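Long-range contacts in IMC sub-compartment protein ISP3 (Toxoplasma gondii, PDB 4CHJ), which belongs to a family critical for replication of the parasite, resides in sub-compartments of the inner membrane complex and adopts a pleckstrin homology fold: residues I16-V22 and V90-S94; A34-M39 and C136-F140; W38-Y42 and F128-D133; Y42-M48 and E59-I64; L84-V90 and D142-N148. All coordinates share one frame; numbering follows the deposited sequence.

In the fold
Interactions 2, 3 and 5 gather about the C-terminal helix 131-149 of the pleckstrin homology fold. Interactions 2 and 3 pack helix 32-44 against this helix and the turn before it. They share Trp38, and their centres lie about 6 Å apart. Interaction 4 follows helix 32-44 into the first hairpin and shares Tyr42 with interaction 3. The two are also joined by a salt bridge from Arg41 NH1 to Asp46 OD2 (2.9 Å). Interaction 5 fixes the later turns of helix 131-149 to strand 87-91. Interaction 1 continues from that strand, through Val90, to the N-terminal segment on the surface. Interactions 1 and 4 are farthest apart, with centres about 26 Å from each other.

Interaction 1. Residues I16-V22 and V90-S94; sequences IGREGEV and VLYGS
Ser94 OG is gripped by two backbone groups of the type I beta turn from Gly17 to Gly20. It accepts a bond from Gly17 N at 2.8 Å, with an N-H...O angle of 161°. It gives a weak bond to Gly20 O. The contact joins this N-terminal turn to the last residue of strand 87-91, an outermost strand of the large sheet of the pleckstrin homology fold, and to the loop that follows it. Glu21 makes the second polar link. Its chain runs extended past CG and crosses Leu91 at about a right angle. Gly93 N meets Glu21 OE2 at 2.9 Å, on the anti side and 17° out of the carboxylate plane. The bond is nearly straight, at 172°. Glu21 OE1 forms a salt bridge with Arg108, which gives the carboxylate a charged partner as well. Val22 lies alongside Leu91, with CG1 3.5 Å from Leu91 CD2. A water donates to Glu21 O and Gly93 O and accepts from Tyr92 N at 2.9 Å.

Interaction 2. Residues A34-M39 and C136-F140; sequences AFDNWM and CFVSF
The Trp38 indole carries Cys136 CB over one face, with Phe137 N over the same face, both offset toward the rim. Cys136 CB sits 3.5 Å from the centroid of the Trp38 five-membered ring, which makes a CH-pi contact. The Trp38 CG lies anti to its own N (chi1 -172°), and this sends the ring across the neighbouring helix. Phe137 meets the indole rim to rim, with Trp38 CZ2 3.5 Å from Phe137 CD1 and the planes at 54°. Phe140 CB packs 3.6 Å from Trp38 CZ3. Here helix 32-44 crosses the C-terminal helix of the pleckstrin homology fold almost at a right angle (-84°), with the axes of the two segments 10.0 Å apart. Phe35 brings a ring edge to the same helix. Its CE1 lies 3.4 Å from Cys136 O, near the ring plane, and 3.9 Å from Phe140 CB. Cys136 SG reaches between Phe35 and Trp38, 3.6 Å from both Phe35 CA and Trp38 CB.

Interaction 3. Residues W38-Y42 and F128-D133; sequences WMNRY and FKDITD
Phe128 turns its edge toward the face of Tyr42 in an offset edge-to-face pair, with the planes at 83°. Phe128 CD2 lies 3.7 Å from Tyr42 OH, which comes in at the Phe128 ring edge. That hydroxyl bonds to Thr47 O. Trp38 in turn points an edge toward the face of Phe128, so the three rings form one aromatic cluster. Tyr42 CD2 also stands 3.4 Å above the plane of the Trp38 ring, toward its rim. The cluster lies where the turn after strand 123-127 leads into the C-terminal helix of the pleckstrin homology fold. Asp130 is the N-cap of that helix, and its OD1 accepts from Asp133 N at 2.7 Å. The Asp133 carboxylate takes Arg41 in an end-on salt bridge. Arg41 NH2 meets the syn lone pair of Asp133 OD1 at 2.7 Å. Arg41 NH1 reaches Asp133 OD2 at 3.2 Å, on the syn side but 27° out of the carboxylate plane. A bend at chi3 (-78°) turns the Arg41 guanidinium toward this carboxylate. Arg41 NH1 also pairs with Asp46, so the guanidinium is shared by two acids. Trp38 CD1 lies 3.3 Å from Asp133 OD1.

Interaction 4. Residues Y42-M48 and E59-I64; sequences YEAGDTM and ECNLKI
Met48 lays its side chain across Leu62 and beside Cys60. Its CG is 3.6 Å from Leu62 CB, and its SD is 3.8 Å from Cys60 CB. Met48 CG sits between the backbone N and the carbonyl carbon (chi1 33°), which puts CG and SD against Leu62 and Cys60. The Tyr42 ring crosses Leu62 at about a right angle, and Leu62 O lies at the ring edge, 3.4 Å from Tyr42 CD1. Thr47 CG2 packs near Glu59 OE2. Behind these contacts is an antiparallel hairpin. Asp46-Leu62 and Met48-Cys60 are hydrogen-bonded pairs, and Thr47-Asn61 is a non-hydrogen-bonded pair. Ile64 N reaches Tyr42 O at 2.8 Å and ties the end of the helix to the strand. Gly45 leaves the helix with positive phi (105°), its CA 3.4 Å from Asn61 ND2. Asp46 CB stands over one face of Tyr42. In the pleckstrin homology fold, Met48, Cys60 and Leu62 meet Leu73 of strand 70-75, and Phe126 of strand 123-127 touches Met48 and Leu62.

Interaction 5. Residues L84-V90 and D142-N148; sequences LDDIAAV and DDEIKKN
Ile145 CG1 stands beside its own N (chi1 -72°), and an extended chi2 of 166° carries CD1 on to the strand. Ile145 packs along strand 87-91, from Ile87 to Val90. Its CG1 is 4.0 Å from Ile87 CG2, and its CD1 reaches the backbone at Ala89 C (3.7 Å) and Val90 N. Asn148 ND2 gives one bond to Leu84 O at 2.6 Å and another to Ile87 O at 3.2 Å. Both acceptors lie in the amide plane, and both bonds fall on a carbonyl lone pair. The first is nearly straight, at 169°, though the exact place of the amide is somewhat doubtful. Leu84 O also accepts from Ile87 N, so the turn is held from inside and from the helix. In the pleckstrin homology fold, this packs the later turns of the C-terminal helix against strand 87-91, where Ala88 and Ala89 form a classic beta bulge facing Arg116. Leu84 CB approaches Glu144 OE1 to 3.6 Å. That oxygen is paired with Lys147 NZ at 2.6 Å, and the other has a long, weak ion pair with Arg66. The lysine would probably keep Glu144 ionised, while both amide hydrogens of Asn148 appear to be spent on backbone carbonyls of the turn.

Interaction 1. Residues I16-V22 and V90-S94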
# COMPACT_ATOMS: atom_id res chain seq x y z
N ILE A 16 -14.98 10.13 -1.85
CA ILE A 16 -14.24 10.69 -0.76
C ILE A 16 -15.02 11.89 -0.25
O ILE A 16 -15.63 12.64 -1.04
CB ILE A 16 -12.81 11.09 -1.19
CG1 ILE A 16 -12.02 9.82 -1.58
CG2 ILE A 16 -12.10 11.86 -0.08
CD1 ILE A 16 -11.25 9.94 -2.88
N GLY A 17 -14.99 12.08 1.06
CA GLY A 17 -15.70 13.14 1.71
C GLY A 17 -15.04 14.46 1.42
O GLY A 17 -13.91 14.52 0.95
N ARG A 18 -15.75 15.54 1.69
CA ARG A 18 -15.26 16.88 1.45
C ARG A 18 -13.99 17.07 2.26
O ARG A 18 -13.05 17.71 1.81
CB ARG A 18 -16.32 17.91 1.84
CG ARG A 18 -15.91 19.36 1.59
CD ARG A 18 -17.01 20.35 1.92
NE ARG A 18 -17.33 20.34 3.35
CZ ARG A 18 -16.65 21.02 4.26
NH1 ARG A 18 -15.62 21.77 3.91
NH2 ARG A 18 -17.01 20.95 5.53
N GLU A 19 -13.96 16.48 3.44
CA GLU A 19 -12.83 16.60 4.35
C GLU A 19 -11.54 16.05 3.73
O GLU A 19 -10.45 16.52 4.03
CB GLU A 19 -13.13 15.88 5.66
CG GLU A 19 -13.34 14.38 5.51
CD GLU A 19 -13.76 13.72 6.80
OE1 GLU A 19 -13.55 14.33 7.87
OE2 GLU A 19 -14.29 12.59 6.76
N GLY A 20 -11.67 15.02 2.90
CA GLY A 20 -10.49 14.41 2.31
C GLY A 20 -10.23 13.03 2.87
O GLY A 20 -11.09 12.44 3.50
N GLU A 21 -9.06 12.50 2.59
CA GLU A 21 -8.72 11.11 2.99
C GLU A 21 -7.80 11.09 4.18
O GLU A 21 -7.56 10.04 4.76
CB GLU A 21 -8.00 10.37 1.85
CG GLU A 21 -8.78 10.30 0.55
CD GLU A 21 -8.13 9.39 -0.47
OE1 GLU A 21 -7.17 9.81 -1.17
OE2 GLU A 21 -8.63 8.26 -0.63
N VAL A 22 -7.15 12.22 4.41
CA VAL A 22 -6.58 12.54 5.71
C VAL A 22 -7.65 13.22 6.57
O VAL A 22 -8.51 12.55 7.15
CB VAL A 22 -5.34 13.48 5.57
CG1 VAL A 22 -4.33 12.90 4.58
CG2 VAL A 22 -5.76 14.90 5.16
N VAL A 90 -1.99 6.25 5.37
CA VAL A 90 -2.61 5.43 4.35
C VAL A 90 -3.80 6.20 3.82
O VAL A 90 -4.59 6.73 4.58
CB VAL A 90 -3.05 4.08 4.92
CG1 VAL A 90 -4.01 4.28 6.07
CG2 VAL A 90 -3.67 3.22 3.84
N LEU A 91 -3.91 6.31 2.50
CA LEU A 91 -5.04 7.03 1.95
C LEU A 91 -5.97 6.08 1.21
O LEU A 91 -5.62 5.55 0.17
CB LEU A 91 -4.55 8.13 1.03
CG LEU A 91 -3.43 8.95 1.65
CD1 LEU A 91 -2.52 9.53 0.59
CD2 LEU A 91 -3.99 10.04 2.53
N TYR A 92 -7.15 5.88 1.77
CA TYR A 92 -8.12 4.95 1.22
C TYR A 92 -9.56 5.28 1.59
O TYR A 92 -10.16 4.57 2.37
CB TYR A 92 -7.77 3.54 1.65
CG TYR A 92 -8.38 2.48 0.78
CD1 TYR A 92 -7.83 2.17 -0.45
CD2 TYR A 92 -9.51 1.79 1.19
CE1 TYR A 92 -8.39 1.20 -1.25
CE2 TYR A 92 -10.07 0.82 0.39
CZ TYR A 92 -9.51 0.54 -0.83
OH TYR A 92 -10.06 -0.42 -1.62
N GLY A 93 -10.10 6.34 1.02
CA GLY A 93 -11.50 6.67 1.25
C GLY A 93 -11.80 7.42 2.53
O GLY A 93 -10.92 7.72 3.32
N SER A 94 -13.09 7.69 2.74
CA SER A 94 -13.56 8.47 3.88
C SER A 94 -14.46 7.61 4.76
O SER A 94 -14.44 6.40 4.64
CB SER A 94 -14.35 9.70 3.40
OG SER A 94 -13.49 10.76 3.02
O HOH W 1 -8.30 7.25 4.04

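Interaction 2. Residues A34-M39 and C136-F140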
# COMPACT_ATOMS: atom_id res chain seq x y z
N ALA A 34 -8.19 -14.06 4.33
CA ALA A 34 -7.76 -13.30 3.17
C ALA A 34 -6.48 -12.54 3.46
O ALA A 34 -5.55 -12.58 2.68
CB ALA A 34 -8.85 -12.35 2.74
N PHE A 35 -6.41 -11.89 4.62
CA PHE A 35 -5.18 -11.19 5.03
C PHE A 35 -3.99 -12.14 5.12
O PHE A 35 -2.87 -11.79 4.69
CB PHE A 35 -5.35 -10.43 6.37
CG PHE A 35 -4.14 -9.63 6.75
CD1 PHE A 35 -3.92 -8.38 6.19
CD2 PHE A 35 -3.17 -10.17 7.55
CE1 PHE A 35 -2.77 -7.67 6.46
CE2 PHE A 35 -2.02 -9.46 7.84
CZ PHE A 35 -1.82 -8.21 7.30
N ASP A 36 -4.21 -13.32 5.71
CA ASP A 36 -3.13 -14.29 5.94
C ASP A 36 -2.56 -14.79 4.62
O ASP A 36 -1.33 -14.96 4.48
CB ASP A 36 -3.66 -15.49 6.73
CG ASP A 36 -3.88 -15.18 8.19
OD1 ASP A 36 -3.39 -14.14 8.68
OD2 ASP A 36 -4.54 -16.00 8.86
N ASN A 37 -3.45 -15.06 3.66
CA ASN A 37 -3.04 -15.36 2.28
C ASN A 37 -2.27 -14.19 1.62
O ASN A 37 -1.14 -14.35 1.16
CB ASN A 37 -4.26 -15.71 1.44
CG ASN A 37 -3.89 -16.05 -0.00
OD1 ASN A 37 -3.12 -16.98 -0.25
ND2 ASN A 37 -4.41 -15.27 -0.95
N TRP A 38 -2.89 -13.02 1.56
CA TRP A 38 -2.21 -11.82 1.14
C TRP A 38 -0.80 -11.78 1.76
O TRP A 38 0.22 -11.75 1.05
CB TRP A 38 -3.03 -10.58 1.50
CG TRP A 38 -2.46 -9.34 0.93
CD1 TRP A 38 -2.63 -8.87 -0.34
CD2 TRP A 38 -1.54 -8.48 1.56
NE1 TRP A 38 -1.89 -7.74 -0.53
CE2 TRP A 38 -1.20 -7.48 0.63
CE3 TRP A 38 -0.98 -8.43 2.84
CZ2 TRP A 38 -0.33 -6.44 0.93
CZ3 TRP A 38 -0.12 -7.41 3.14
CH2 TRP A 38 0.21 -6.42 2.19
N MET A 39 -0.72 -11.88 3.08
CA MET A 39 0.55 -11.70 3.77
C MET A 39 1.60 -12.71 3.34
O MET A 39 2.77 -12.38 3.21
CB MET A 39 0.34 -11.78 5.28
CG MET A 39 1.57 -11.37 6.08
SD MET A 39 1.89 -9.60 6.00
CE MET A 39 3.56 -9.56 6.64
N CYS A 136 -6.26 -5.56 2.09
CA CYS A 136 -5.22 -6.16 2.93
C CYS A 136 -4.01 -5.28 3.08
O CYS A 136 -3.39 -5.22 4.16
CB CYS A 136 -4.78 -7.51 2.35
SG CYS A 136 -6.04 -8.79 2.48
N PHE A 137 -3.59 -4.63 2.00
CA PHE A 137 -2.42 -3.79 2.06
C PHE A 137 -2.76 -2.61 2.96
O PHE A 137 -1.98 -2.24 3.85
CB PHE A 137 -2.03 -3.35 0.67
CG PHE A 137 -0.82 -2.50 0.62
CD1 PHE A 137 0.40 -2.99 0.98
CD2 PHE A 137 -0.91 -1.18 0.18
CE1 PHE A 137 1.52 -2.19 0.94
CE2 PHE A 137 0.21 -0.38 0.12
CZ PHE A 137 1.43 -0.89 0.49
N VAL A 138 -3.99 -2.14 2.86
CA VAL A 138 -4.47 -1.09 3.75
C VAL A 138 -4.35 -1.51 5.25
O VAL A 138 -3.86 -0.73 6.10
CB VAL A 138 -5.93 -0.66 3.39
CG1 VAL A 138 -6.49 0.30 4.45
CG2 VAL A 138 -5.97 0.04 2.04
N SER A 139 -4.74 -2.73 5.56
CA SER A 139 -4.70 -3.22 6.95
C SER A 139 -3.27 -3.43 7.39
O SER A 139 -2.93 -3.13 8.53
CB SER A 139 -5.48 -4.51 7.08
OG SER A 139 -6.87 -4.21 7.06
N PHE A 140 -2.44 -3.92 6.49
CA PHE A 140 -1.03 -4.11 6.81
C PHE A 140 -0.39 -2.76 7.11
O PHE A 140 0.36 -2.62 8.08
CB PHE A 140 -0.32 -4.79 5.65
CG PHE A 140 1.17 -4.68 5.70
CD1 PHE A 140 1.88 -5.25 6.73
CD2 PHE A 140 1.86 -4.00 4.71
CE1 PHE A 140 3.26 -5.15 6.78
CE2 PHE A 140 3.23 -3.89 4.75
CZ PHE A 140 3.93 -4.47 5.79

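Interaction 3. Residues W38-Y42 and F128-D133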
# COMPACT_ATOMS: atom_id res chain seq x y z
N TRP A 38 -2.89 -13.02 1.56
CA TRP A 38 -2.21 -11.82 1.14
C TRP A 38 -0.80 -11.78 1.76
O TRP A 38 0.22 -11.75 1.05
CB TRP A 38 -3.03 -10.58 1.50
CG TRP A 38 -2.46 -9.34 0.93
CD1 TRP A 38 -2.63 -8.87 -0.34
CD2 TRP A 38 -1.54 -8.48 1.56
NE1 TRP A 38 -1.89 -7.74 -0.53
CE2 TRP A 38 -1.20 -7.48 0.63
CE3 TRP A 38 -0.98 -8.43 2.84
CZ2 TRP A 38 -0.33 -6.44 0.93
CZ3 TRP A 38 -0.12 -7.41 3.14
CH2 TRP A 38 0.21 -6.42 2.19
N MET A 39 -0.72 -11.88 3.08
CA MET A 39 0.55 -11.70 3.77
C MET A 39 1.60 -12.71 3.34
O MET A 39 2.77 -12.38 3.21
CB MET A 39 0.34 -11.78 5.28
CG MET A 39 1.57 -11.37 6.08
SD MET A 39 1.89 -9.60 6.00
CE MET A 39 3.56 -9.56 6.64
N ASN A 40 1.18 -13.95 3.13
CA ASN A 40 2.10 -15.02 2.71
C ASN A 40 2.66 -14.79 1.34
O ASN A 40 3.86 -14.91 1.13
CB ASN A 40 1.40 -16.38 2.73
CG ASN A 40 1.43 -17.01 4.11
OD1 ASN A 40 2.47 -17.01 4.79
ND2 ASN A 40 0.28 -17.53 4.55
N ARG A 41 1.78 -14.50 0.39
CA ARG A 41 2.18 -14.12 -0.97
C ARG A 41 3.22 -13.01 -1.06
O ARG A 41 4.23 -13.15 -1.78
CB ARG A 41 0.97 -13.72 -1.77
CG ARG A 41 0.21 -14.93 -2.23
CD ARG A 41 -0.77 -14.59 -3.31
NE ARG A 41 -1.96 -13.97 -2.75
CZ ARG A 41 -2.42 -12.78 -3.10
NH1 ARG A 41 -1.80 -12.05 -4.02
NH2 ARG A 41 -3.55 -12.33 -2.56
N TYR A 42 2.99 -11.91 -0.35
CA TYR A 42 3.85 -10.73 -0.50
C TYR A 42 5.12 -10.80 0.34
O TYR A 42 6.14 -10.20 0.00
CB TYR A 42 3.05 -9.44 -0.24
CG TYR A 42 2.20 -9.09 -1.46
CD1 TYR A 42 2.79 -8.50 -2.59
CD2 TYR A 42 0.86 -9.46 -1.54
CE1 TYR A 42 2.05 -8.25 -3.73
CE2 TYR A 42 0.11 -9.20 -2.68
CZ TYR A 42 0.71 -8.60 -3.78
OH TYR A 42 -0.03 -8.33 -4.90
N PHE A 128 -3.47 -2.85 -6.76
CA PHE A 128 -3.40 -4.30 -6.52
C PHE A 128 -4.36 -5.02 -7.42
O PHE A 128 -5.24 -4.40 -8.04
CB PHE A 128 -3.71 -4.64 -5.05
CG PHE A 128 -2.61 -4.23 -4.12
CD1 PHE A 128 -2.57 -2.94 -3.61
CD2 PHE A 128 -1.54 -5.09 -3.87
CE1 PHE A 128 -1.52 -2.54 -2.82
CE2 PHE A 128 -0.50 -4.69 -3.08
CZ PHE A 128 -0.48 -3.41 -2.57
N LYS A 129 -4.18 -6.34 -7.51
CA LYS A 129 -4.78 -7.11 -8.60
C LYS A 129 -6.30 -7.22 -8.38
O LYS A 129 -7.06 -7.35 -9.33
CB LYS A 129 -4.12 -8.49 -8.72
CG LYS A 129 -4.64 -9.32 -9.87
CD LYS A 129 -3.94 -10.67 -10.01
CE LYS A 129 -4.51 -11.48 -11.17
NZ LYS A 129 -3.83 -12.81 -11.31
N ASP A 130 -6.74 -7.07 -7.12
CA ASP A 130 -8.16 -7.01 -6.79
C ASP A 130 -8.39 -6.22 -5.49
O ASP A 130 -7.44 -5.84 -4.81
CB ASP A 130 -8.73 -8.44 -6.64
CG ASP A 130 -8.06 -9.22 -5.51
OD1 ASP A 130 -7.63 -8.60 -4.52
OD2 ASP A 130 -7.97 -10.45 -5.60
N ILE A 131 -9.66 -6.05 -5.12
CA ILE A 131 -10.06 -5.15 -4.04
C ILE A 131 -9.58 -5.69 -2.72
O ILE A 131 -9.12 -4.94 -1.84
CB ILE A 131 -11.59 -5.01 -3.98
CG1 ILE A 131 -12.12 -4.52 -5.32
CG2 ILE A 131 -11.97 -4.04 -2.88
CD1 ILE A 131 -13.56 -4.02 -5.31
N THR A 132 -9.75 -6.99 -2.57
CA THR A 132 -9.39 -7.71 -1.39
C THR A 132 -7.93 -7.49 -1.03
O THR A 132 -7.60 -7.20 0.13
CB THR A 132 -9.62 -9.21 -1.64
OG1 THR A 132 -11.03 -9.46 -1.68
CG2 THR A 132 -8.92 -10.09 -0.57
N ASP A 133 -7.07 -7.71 -2.01
CA ASP A 133 -5.64 -7.45 -1.86
C ASP A 133 -5.34 -6.01 -1.45
O ASP A 133 -4.48 -5.76 -0.60
CB ASP A 133 -4.92 -7.79 -3.16
CG ASP A 133 -4.60 -9.26 -3.28
OD1 ASP A 133 -4.99 -10.03 -2.35
OD2 ASP A 133 -3.93 -9.66 -4.24

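Interaction 4. Residues Y42-M48 and E59-I64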
# COMPACT_ATOMS: atom_id res chain seq x y z
N TYR A 42 2.99 -11.91 -0.35
CA TYR A 42 3.85 -10.73 -0.50
C TYR A 42 5.12 -10.80 0.34
O TYR A 42 6.14 -10.20 0.00
CB TYR A 42 3.05 -9.44 -0.24
CG TYR A 42 2.20 -9.09 -1.46
CD1 TYR A 42 2.79 -8.50 -2.59
CD2 TYR A 42 0.86 -9.46 -1.54
CE1 TYR A 42 2.05 -8.25 -3.73
CE2 TYR A 42 0.11 -9.20 -2.68
CZ TYR A 42 0.71 -8.60 -3.78
OH TYR A 42 -0.03 -8.33 -4.90
N GLU A 43 5.07 -11.59 1.42
CA GLU A 43 6.29 -11.98 2.12
C GLU A 43 7.18 -12.81 1.20
O GLU A 43 8.41 -12.67 1.20
CB GLU A 43 5.96 -12.77 3.39
CG GLU A 43 5.60 -11.88 4.58
CD GLU A 43 5.23 -12.66 5.84
OE1 GLU A 43 4.76 -13.82 5.73
OE2 GLU A 43 5.40 -12.10 6.95
N ALA A 44 6.54 -13.64 0.37
CA ALA A 44 7.24 -14.38 -0.68
C ALA A 44 7.70 -13.44 -1.81
O ALA A 44 8.70 -13.69 -2.48
CB ALA A 44 6.35 -15.47 -1.25
N GLY A 45 6.96 -12.36 -2.01
CA GLY A 45 7.18 -11.53 -3.17
C GLY A 45 6.08 -11.77 -4.18
O GLY A 45 5.91 -12.88 -4.67
N ASP A 46 5.31 -10.74 -4.46
CA ASP A 46 4.23 -10.88 -5.44
C ASP A 46 4.00 -9.54 -6.16
O ASP A 46 4.54 -8.50 -5.76
CB ASP A 46 2.95 -11.40 -4.76
CG ASP A 46 1.91 -11.90 -5.75
OD1 ASP A 46 2.29 -12.29 -6.87
OD2 ASP A 46 0.71 -11.87 -5.41
N THR A 47 3.25 -9.62 -7.25
CA THR A 47 3.21 -8.59 -8.27
C THR A 47 2.14 -7.55 -7.92
O THR A 47 1.07 -7.90 -7.39
CB THR A 47 2.91 -9.23 -9.65
OG1 THR A 47 4.13 -9.70 -10.24
CG2 THR A 47 2.25 -8.24 -10.60
N MET A 48 2.48 -6.27 -8.13
CA MET A 48 1.51 -5.16 -8.10
C MET A 48 1.98 -4.05 -9.06
O MET A 48 2.93 -4.25 -9.84
CB MET A 48 1.36 -4.63 -6.69
CG MET A 48 2.65 -4.71 -5.88
SD MET A 48 3.91 -3.57 -6.48
CE MET A 48 3.12 -2.01 -6.08
N GLU A 59 4.63 -2.28 -13.57
CA GLU A 59 4.50 -3.55 -12.86
C GLU A 59 5.75 -3.84 -12.05
O GLU A 59 6.84 -3.92 -12.61
CB GLU A 59 4.26 -4.68 -13.84
CG GLU A 59 3.37 -5.79 -13.29
CD GLU A 59 2.74 -6.64 -14.39
OE1 GLU A 59 2.31 -6.07 -15.43
OE2 GLU A 59 2.65 -7.87 -14.20
N CYS A 60 5.58 -3.97 -10.74
CA CYS A 60 6.69 -4.30 -9.82
C CYS A 60 6.44 -5.60 -9.06
O CYS A 60 5.33 -6.15 -9.08
CB CYS A 60 6.86 -3.20 -8.78
SG CYS A 60 7.35 -1.62 -9.45
N ASN A 61 7.47 -6.03 -8.35
CA ASN A 61 7.36 -7.09 -7.37
C ASN A 61 7.53 -6.44 -6.04
O ASN A 61 8.44 -5.63 -5.85
CB ASN A 61 8.44 -8.15 -7.55
CG ASN A 61 7.98 -9.53 -7.09
OD1 ASN A 61 7.18 -10.18 -7.76
ND2 ASN A 61 8.50 -9.98 -5.95
N LEU A 62 6.64 -6.78 -5.13
CA LEU A 62 6.64 -6.20 -3.81
C LEU A 62 6.89 -7.33 -2.85
O LEU A 62 6.14 -8.29 -2.83
CB LEU A 62 5.28 -5.56 -3.53
CG LEU A 62 5.06 -5.04 -2.12
CD1 LEU A 62 6.08 -3.95 -1.81
CD2 LEU A 62 3.63 -4.52 -1.94
N LYS A 63 7.94 -7.19 -2.07
CA LYS A 63 8.34 -8.20 -1.14
C LYS A 63 8.42 -7.59 0.25
O LYS A 63 9.16 -6.63 0.48
CB LYS A 63 9.69 -8.75 -1.54
CG LYS A 63 10.01 -10.06 -0.88
CD LYS A 63 10.90 -10.91 -1.77
CE LYS A 63 11.39 -12.15 -1.05
NZ LYS A 63 12.04 -11.82 0.25
N ILE A 64 7.65 -8.14 1.17
CA ILE A 64 7.60 -7.61 2.52
C ILE A 64 8.50 -8.46 3.41
O ILE A 64 8.36 -9.68 3.46
CB ILE A 64 6.15 -7.58 3.07
CG1 ILE A 64 5.21 -6.89 2.05
CG2 ILE A 64 6.11 -6.85 4.40
CD1 ILE A 64 3.78 -6.69 2.53

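Interaction 5. Residues L84-V90 and D142-N148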
# COMPACT_ATOMS: atom_id res chain seq x y z
N LEU A 84 9.25 0.30 6.86
CA LEU A 84 7.93 0.19 7.47
C LEU A 84 7.78 1.26 8.53
O LEU A 84 6.70 1.80 8.74
CB LEU A 84 7.73 -1.20 8.05
CG LEU A 84 7.86 -2.34 7.03
CD1 LEU A 84 7.34 -3.65 7.60
CD2 LEU A 84 7.14 -1.99 5.74
N ASP A 85 8.89 1.57 9.18
CA ASP A 85 8.95 2.61 10.19
C ASP A 85 8.60 3.94 9.54
O ASP A 85 7.96 4.79 10.14
CB ASP A 85 10.34 2.67 10.83
CG ASP A 85 11.44 2.22 9.89
OD1 ASP A 85 11.51 1.01 9.57
OD2 ASP A 85 12.25 3.07 9.46
N ASP A 86 9.06 4.10 8.31
CA ASP A 86 8.83 5.33 7.55
C ASP A 86 7.36 5.67 7.28
O ASP A 86 7.00 6.84 7.24
CB ASP A 86 9.62 5.33 6.24
CG ASP A 86 10.06 6.71 5.83
OD1 ASP A 86 10.07 7.61 6.70
OD2 ASP A 86 10.40 6.91 4.65
N ILE A 87 6.51 4.66 7.11
CA ILE A 87 5.14 4.91 6.66
C ILE A 87 4.41 5.79 7.65
O ILE A 87 4.38 5.50 8.84
CB ILE A 87 4.36 3.59 6.56
CG1 ILE A 87 5.21 2.50 5.91
CG2 ILE A 87 3.05 3.80 5.83
CD1 ILE A 87 5.14 2.47 4.40
N ALA A 88 3.80 6.86 7.15
CA ALA A 88 3.13 7.81 8.03
C ALA A 88 1.61 7.85 7.87
O ALA A 88 0.89 8.15 8.81
CB ALA A 88 3.71 9.20 7.82
N ALA A 89 1.14 7.55 6.67
CA ALA A 89 -0.29 7.60 6.40
C ALA A 89 -0.72 6.63 5.32
O ALA A 89 0.06 6.25 4.46
CB ALA A 89 -0.71 9.02 6.03
N VAL A 90 -1.99 6.25 5.37
CA VAL A 90 -2.61 5.43 4.35
C VAL A 90 -3.80 6.20 3.82
O VAL A 90 -4.59 6.73 4.58
CB VAL A 90 -3.05 4.08 4.92
CG1 VAL A 90 -4.01 4.28 6.07
CG2 VAL A 90 -3.67 3.22 3.84
N ASP A 142 -1.91 -0.10 8.12
CA ASP A 142 -2.50 0.44 9.34
C ASP A 142 -1.76 -0.07 10.56
O ASP A 142 -1.51 0.69 11.49
CB ASP A 142 -3.97 0.03 9.43
CG ASP A 142 -4.88 1.21 9.59
OD1 ASP A 142 -4.77 1.91 10.62
OD2 ASP A 142 -5.72 1.45 8.69
N ASP A 143 -1.41 -1.35 10.56
CA ASP A 143 -0.68 -1.93 11.68
C ASP A 143 0.69 -1.30 11.85
O ASP A 143 1.12 -1.01 12.96
CB ASP A 143 -0.53 -3.44 11.49
CG ASP A 143 -1.86 -4.16 11.53
OD1 ASP A 143 -2.80 -3.64 12.16
OD2 ASP A 143 -1.96 -5.24 10.93
N GLU A 144 1.37 -1.07 10.73
CA GLU A 144 2.72 -0.50 10.76
C GLU A 144 2.69 0.91 11.28
O GLU A 144 3.54 1.29 12.07
CB GLU A 144 3.31 -0.51 9.36
CG GLU A 144 3.52 -1.92 8.84
CD GLU A 144 4.39 -2.75 9.78
OE1 GLU A 144 5.25 -2.16 10.47
OE2 GLU A 144 4.21 -4.01 9.81
N ILE A 145 1.68 1.65 10.89
CA ILE A 145 1.51 3.03 11.30
C ILE A 145 1.24 3.16 12.80
O ILE A 145 1.80 4.03 13.46
CB ILE A 145 0.35 3.67 10.52
CG1 ILE A 145 0.78 3.90 9.08
CG2 ILE A 145 -0.09 4.98 11.18
CD1 ILE A 145 -0.37 4.21 8.16
N LYS A 146 0.36 2.31 13.32
CA LYS A 146 0.08 2.26 14.74
C LYS A 146 1.36 1.94 15.52
O LYS A 146 1.72 2.67 16.44
CB LYS A 146 -0.99 1.21 15.04
CG LYS A 146 -2.41 1.69 14.73
CD LYS A 146 -3.37 0.56 14.35
CE LYS A 146 -3.89 -0.20 15.58
NZ LYS A 146 -5.25 -0.77 15.36
N LYS A 147 2.04 0.87 15.12
CA LYS A 147 3.37 0.55 15.65
C LYS A 147 4.25 1.78 15.69
O LYS A 147 4.82 2.10 16.73
CB LYS A 147 4.05 -0.48 14.75
CG LYS A 147 4.11 -1.87 15.32
CD LYS A 147 5.16 -2.70 14.62
CE LYS A 147 4.57 -3.44 13.44
NZ LYS A 147 5.61 -3.79 12.43
N ASN A 148 4.38 2.44 14.55
CA ASN A 148 5.33 3.54 14.38
C ASN A 148 5.03 4.69 15.31
O ASN A 148 5.93 5.32 15.85
CB ASN A 148 5.31 4.03 12.93
CG ASN A 148 5.82 2.99 11.96
OD1 ASN A 148 6.32 1.95 12.36
ND2 ASN A 148 5.69 3.27 10.67